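Local coordinates for purine nucleoside phosphorylase (Schistosoma mansoni, PDB 6B6K), which probably catalyses the reversible phosphorolysis of purine nucleosides such as inosine and guanosine to the free base and ribose 1-phosphate, at residues G192-N197 with S222-V227. Numbering follows the deposited sequence.
With CVG (6-methylpyridazin-3-ol), chain I; DMS (dimethyl sulfoxide), chain H.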
ATOM      1  N   GLY A 192      19.668  14.173  -1.809  1.00 22.00           N
ATOM      2  CA  GLY A 192      18.433  13.831  -2.505  1.00 22.43           C
ATOM      3  C   GLY A 192      17.375  13.185  -1.628  1.00 21.61           C
ATOM      4  O   GLY A 192      17.617  12.788  -0.479  1.00 22.21           O
ATOM      5  N   VAL A 193      16.186  13.065  -2.228  1.00 21.90           N
ATOM      6  CA  VAL A 193      14.992  12.456  -1.628  1.00 19.85           C
ATOM      7  C   VAL A 193      14.892  10.991  -2.063  1.00 21.83           C
ATOM      8  O   VAL A 193      14.924  10.695  -3.267  1.00 22.57           O
ATOM      9  CB  VAL A 193      13.725  13.224  -2.062  1.00 21.62           C
ATOM     10  CG1 VAL A 193      12.435  12.497  -1.593  1.00 23.93           C
ATOM     11  CG2 VAL A 193      13.764  14.686  -1.565  1.00 24.76           C
ATOM     12  N   TYR A 194      14.700  10.088  -1.087  1.00 19.90           N
ATOM     13  CA  TYR A 194      14.632   8.636  -1.307  1.00 19.83           C
ATOM     14  C   TYR A 194      13.191   8.140  -1.345  1.00 18.86           C
ATOM     15  O   TYR A 194      12.435   8.350  -0.390  1.00 20.31           O
ATOM     16  CB  TYR A 194      15.374   7.935  -0.172  1.00 20.60           C
ATOM     17  CG  TYR A 194      15.478   6.410  -0.186  1.00 18.71           C
ATOM     18  CD1 TYR A 194      16.639   5.790  -0.620  1.00 19.94           C
ATOM     19  CD2 TYR A 194      14.461   5.606   0.334  1.00 19.30           C
ATOM     20  CE1 TYR A 194      16.774   4.408  -0.599  1.00 18.26           C
ATOM     21  CE2 TYR A 194      14.592   4.206   0.364  1.00 20.99           C
ATOM     22  CZ  TYR A 194      15.755   3.620  -0.092  1.00 18.72           C
ATOM     23  OH  TYR A 194      15.870   2.249  -0.049  1.00 20.65           O
ATOM     24  N   ALA A 195      12.827   7.450  -2.436  1.00 19.48           N
ATOM     25  CA  ALA A 195      11.528   6.778  -2.544  1.00 19.39           C
ATOM     26  C   ALA A 195      11.687   5.340  -2.082  1.00 19.27           C
ATOM     27  O   ALA A 195      12.544   4.617  -2.597  1.00 18.40           O
ATOM     28  CB  ALA A 195      11.024   6.744  -3.982  1.00 20.63           C
ATOM     29  N   PHE A 196      10.817   4.915  -1.153  1.00 17.50           N
ATOM     30  CA  PHE A 196      10.779   3.525  -0.674  1.00 16.55           C
ATOM     31  C   PHE A 196       9.819   2.721  -1.569  1.00 16.50           C
ATOM     32  O   PHE A 196       8.596   2.906  -1.504  1.00 17.78           O
ATOM     33  CB  PHE A 196      10.356   3.510   0.794  1.00 16.87           C
ATOM     34  CG  PHE A 196      10.294   2.130   1.442  1.00 16.84           C
ATOM     35  CD1 PHE A 196      10.993   1.027   0.948  1.00 18.79           C
ATOM     36  CD2 PHE A 196       9.530   1.951   2.601  1.00 17.32           C
ATOM     37  CE1 PHE A 196      10.911  -0.227   1.588  1.00 19.25           C
ATOM     38  CE2 PHE A 196       9.441   0.713   3.216  1.00 16.31           C
ATOM     39  CZ  PHE A 196      10.124  -0.392   2.718  1.00 16.84           C
ATOM     40  N   ASN A 197      10.394   1.843  -2.425  1.00 17.43           N
ATOM     41  CA  ASN A 197       9.685   0.804  -3.190  1.00 16.52           C
ATOM     42  C   ASN A 197       9.715  -0.479  -2.356  1.00 16.61           C
ATOM     43  O   ASN A 197      10.790  -1.022  -2.089  1.00 17.62           O
ATOM     44  CB  ASN A 197      10.413   0.583  -4.522  1.00 17.82           C
ATOM     45  CG  ASN A 197       9.944  -0.671  -5.285  1.00 19.34           C
ATOM     46  OD1 ASN A 197       8.803  -1.122  -5.154  1.00 20.13           O
ATOM     47  ND2 ASN A 197      10.878  -1.256  -6.084  1.00 20.83           N
ATOM     48  N   SER A 222      14.838  -0.492   1.045  1.00 18.88           N
ATOM     49  CA  SER A 222      15.242  -0.642   2.450  1.00 18.61           C
ATOM     50  C   SER A 222      15.230   0.733   3.120  1.00 19.04           C
ATOM     51  O   SER A 222      14.664   1.699   2.592  1.00 18.59           O
ATOM     52  CB  SER A 222      16.635  -1.294   2.543  1.00 23.42           C
ATOM     53  OG  SER A 222      17.609  -0.379   2.093  1.00 24.77           O
ATOM     54  N   THR A 223      15.873   0.805   4.298  1.00 20.44           N
ATOM     55  CA  THR A 223      16.259   2.038   4.985  1.00 19.35           C
ATOM     56  C   THR A 223      15.117   2.769   5.690  1.00 18.66           C
ATOM     57  O   THR A 223      15.210   3.067   6.894  1.00 19.01           O
ATOM     58  CB  THR A 223      17.043   2.921   4.013  1.00 21.23           C
ATOM     59  OG1 THR A 223      18.231   2.224   3.623  1.00 22.09           O
ATOM     60  CG2 THR A 223      17.477   4.259   4.644  1.00 21.41           C
ATOM     61  N   VAL A 224      14.044   3.100   4.971  1.00 17.54           N
ATOM     62  CA  VAL A 224      12.971   3.895   5.585  1.00 17.35           C
ATOM     63  C   VAL A 224      12.366   3.225   6.816  1.00 18.50           C
ATOM     64  O   VAL A 224      12.127   3.924   7.816  1.00 17.87           O
ATOM     65  CB  VAL A 224      11.945   4.305   4.507  1.00 17.48           C
ATOM     66  CG1 VAL A 224      10.664   4.840   5.113  1.00 18.04           C
ATOM     67  CG2 VAL A 224      12.559   5.300   3.520  1.00 18.48           C
ATOM     68  N   PRO A 225      12.125   1.901   6.855  1.00 17.91           N
ATOM     69  CA  PRO A 225      11.616   1.297   8.122  1.00 18.38           C
ATOM     70  C   PRO A 225      12.520   1.511   9.330  1.00 16.51           C
ATOM     71  O   PRO A 225      12.048   1.940  10.409  1.00 17.96           O
ATOM     72  CB  PRO A 225      11.435  -0.185   7.764  1.00 19.47           C
ATOM     73  CG  PRO A 225      11.188  -0.157   6.217  1.00 17.70           C
ATOM     74  CD  PRO A 225      12.158   0.907   5.749  1.00 17.50           C
ATOM     75  N   GLU A 226      13.827   1.308   9.159  1.00 19.38           N
ATOM     76  CA  GLU A 226      14.776   1.501  10.259  1.00 19.21           C
ATOM     77  C   GLU A 226      14.892   2.974  10.650  1.00 19.42           C
ATOM     78  O   GLU A 226      15.052   3.296  11.842  1.00 20.00           O
ATOM     79  CB  GLU A 226      16.167   0.974   9.871  1.00 24.20           C
ATOM     80  CG  GLU A 226      16.263  -0.430   9.411  1.00 30.79           C
ATOM     81  CD  GLU A 226      16.241  -0.502   7.898  1.00 32.68           C
ATOM     82  OE1 GLU A 226      15.160  -0.407   7.354  1.00 29.93           O
ATOM     83  OE2 GLU A 226      17.316  -0.599   7.245  1.00 40.93           O
ATOM     84  N   VAL A 227      14.881   3.888   9.664  1.00 19.56           N
ATOM     85  CA  VAL A 227      14.903   5.325   9.970  1.00 17.58           C
ATOM     86  C   VAL A 227      13.720   5.703  10.867  1.00 18.25           C
ATOM     87  O   VAL A 227      13.864   6.502  11.804  1.00 19.32           O
ATOM     88  CB  VAL A 227      14.902   6.148   8.667  1.00 17.39           C
ATOM     89  CG1 VAL A 227      14.612   7.648   8.916  1.00 20.45           C
ATOM     90  CG2 VAL A 227      16.217   5.970   7.925  1.00 21.63           C
TER
HETATM   91  C4  CVG I 308      17.412  -0.977  -6.032  0.92 32.24           C
HETATM   92  C3  CVG I 308      16.111  -0.942  -5.624  0.92 31.64           C
HETATM   93  C2  CVG I 308      15.090  -0.346  -6.477  0.92 33.05           C
HETATM   94  C1  CVG I 308      17.759  -0.475  -7.329  0.92 34.72           C
HETATM   95  O   CVG I 308      13.729  -0.288  -6.117  0.92 32.18           O
HETATM   96  N1  CVG I 308      15.454   0.160  -7.717  0.92 34.74           N
HETATM   97  N   CVG I 308      16.797   0.098  -8.163  0.92 34.71           N
HETATM   98  C   CVG I 308      19.213  -0.542  -7.773  0.92 36.29           C
HETATM   99  S   DMS H 307      19.689  -2.794   0.340  1.00 67.85           S
HETATM  100  O   DMS H 307      19.187  -1.426   0.633  1.00 72.15           O
HETATM  101  C1  DMS H 307      21.373  -2.674  -0.223  1.00 23.87           C
HETATM  102  C2  DMS H 307      20.313  -3.585   1.830  1.00 55.72           C
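Tyr194 and Phe196 reach from one face of strand 189-196 to the start of helix 224-232, where Val224 touches both rings. Two residues apart on the strand, the rings leave the same face; with CG anti to the backbone N (chi1 -179°), each extends toward the loop and helix start. Val224 CG2 meets Tyr194 CD2 at 3.7 Å and also touches Phe196 CB, while its CB and CG1 lie obliquely near Phe196 CD2, CB at 3.9 Å. Pro225 meets Phe196 from the opposite direction. Its CG comes within 3.6 Å of Phe196 CE2, and its CD makes an off-centre CH-pi contact, 4.2 Å from the ring centroid and 29° off the ring normal. The far end of Tyr194 is polar: its OH accepts a nearly straight hydrogen bond from the backbone N of Ser222 (3.1 Å, 165°), tying the phenol to the turn just before the helix. This is a classic gamma turn, closed by Val224 N to Ser222 O, with the N-cap residue Thr223 at its centre. Ser222 CB leaves its CA away from the strand; OG accepts a hydrogen bond from Thr223 OG1 and lies very close to a dimethyl sulfoxide probably left from crystallisation. Thr223 OG1 is also bonded to Asn117, and Glu226 forms a salt bridge with Arg86. Beyond the strand end, Asn197 CB is directed away from the helix, and ND2 donates to O of the bound 6-methylpyridazin-3-ol (3.0 Å) and to Thr201 O. Leu145 of a second subunit packs on Phe196, bringing the contact close to the trimer interface. This buried strand-to-helix packing belongs to the mixed alpha/beta core of the phosphorylase superfamily; the strand end carries Asn197 to the pyridazinol, while Ser222 of the loop lies by the dimethyl sulfoxide.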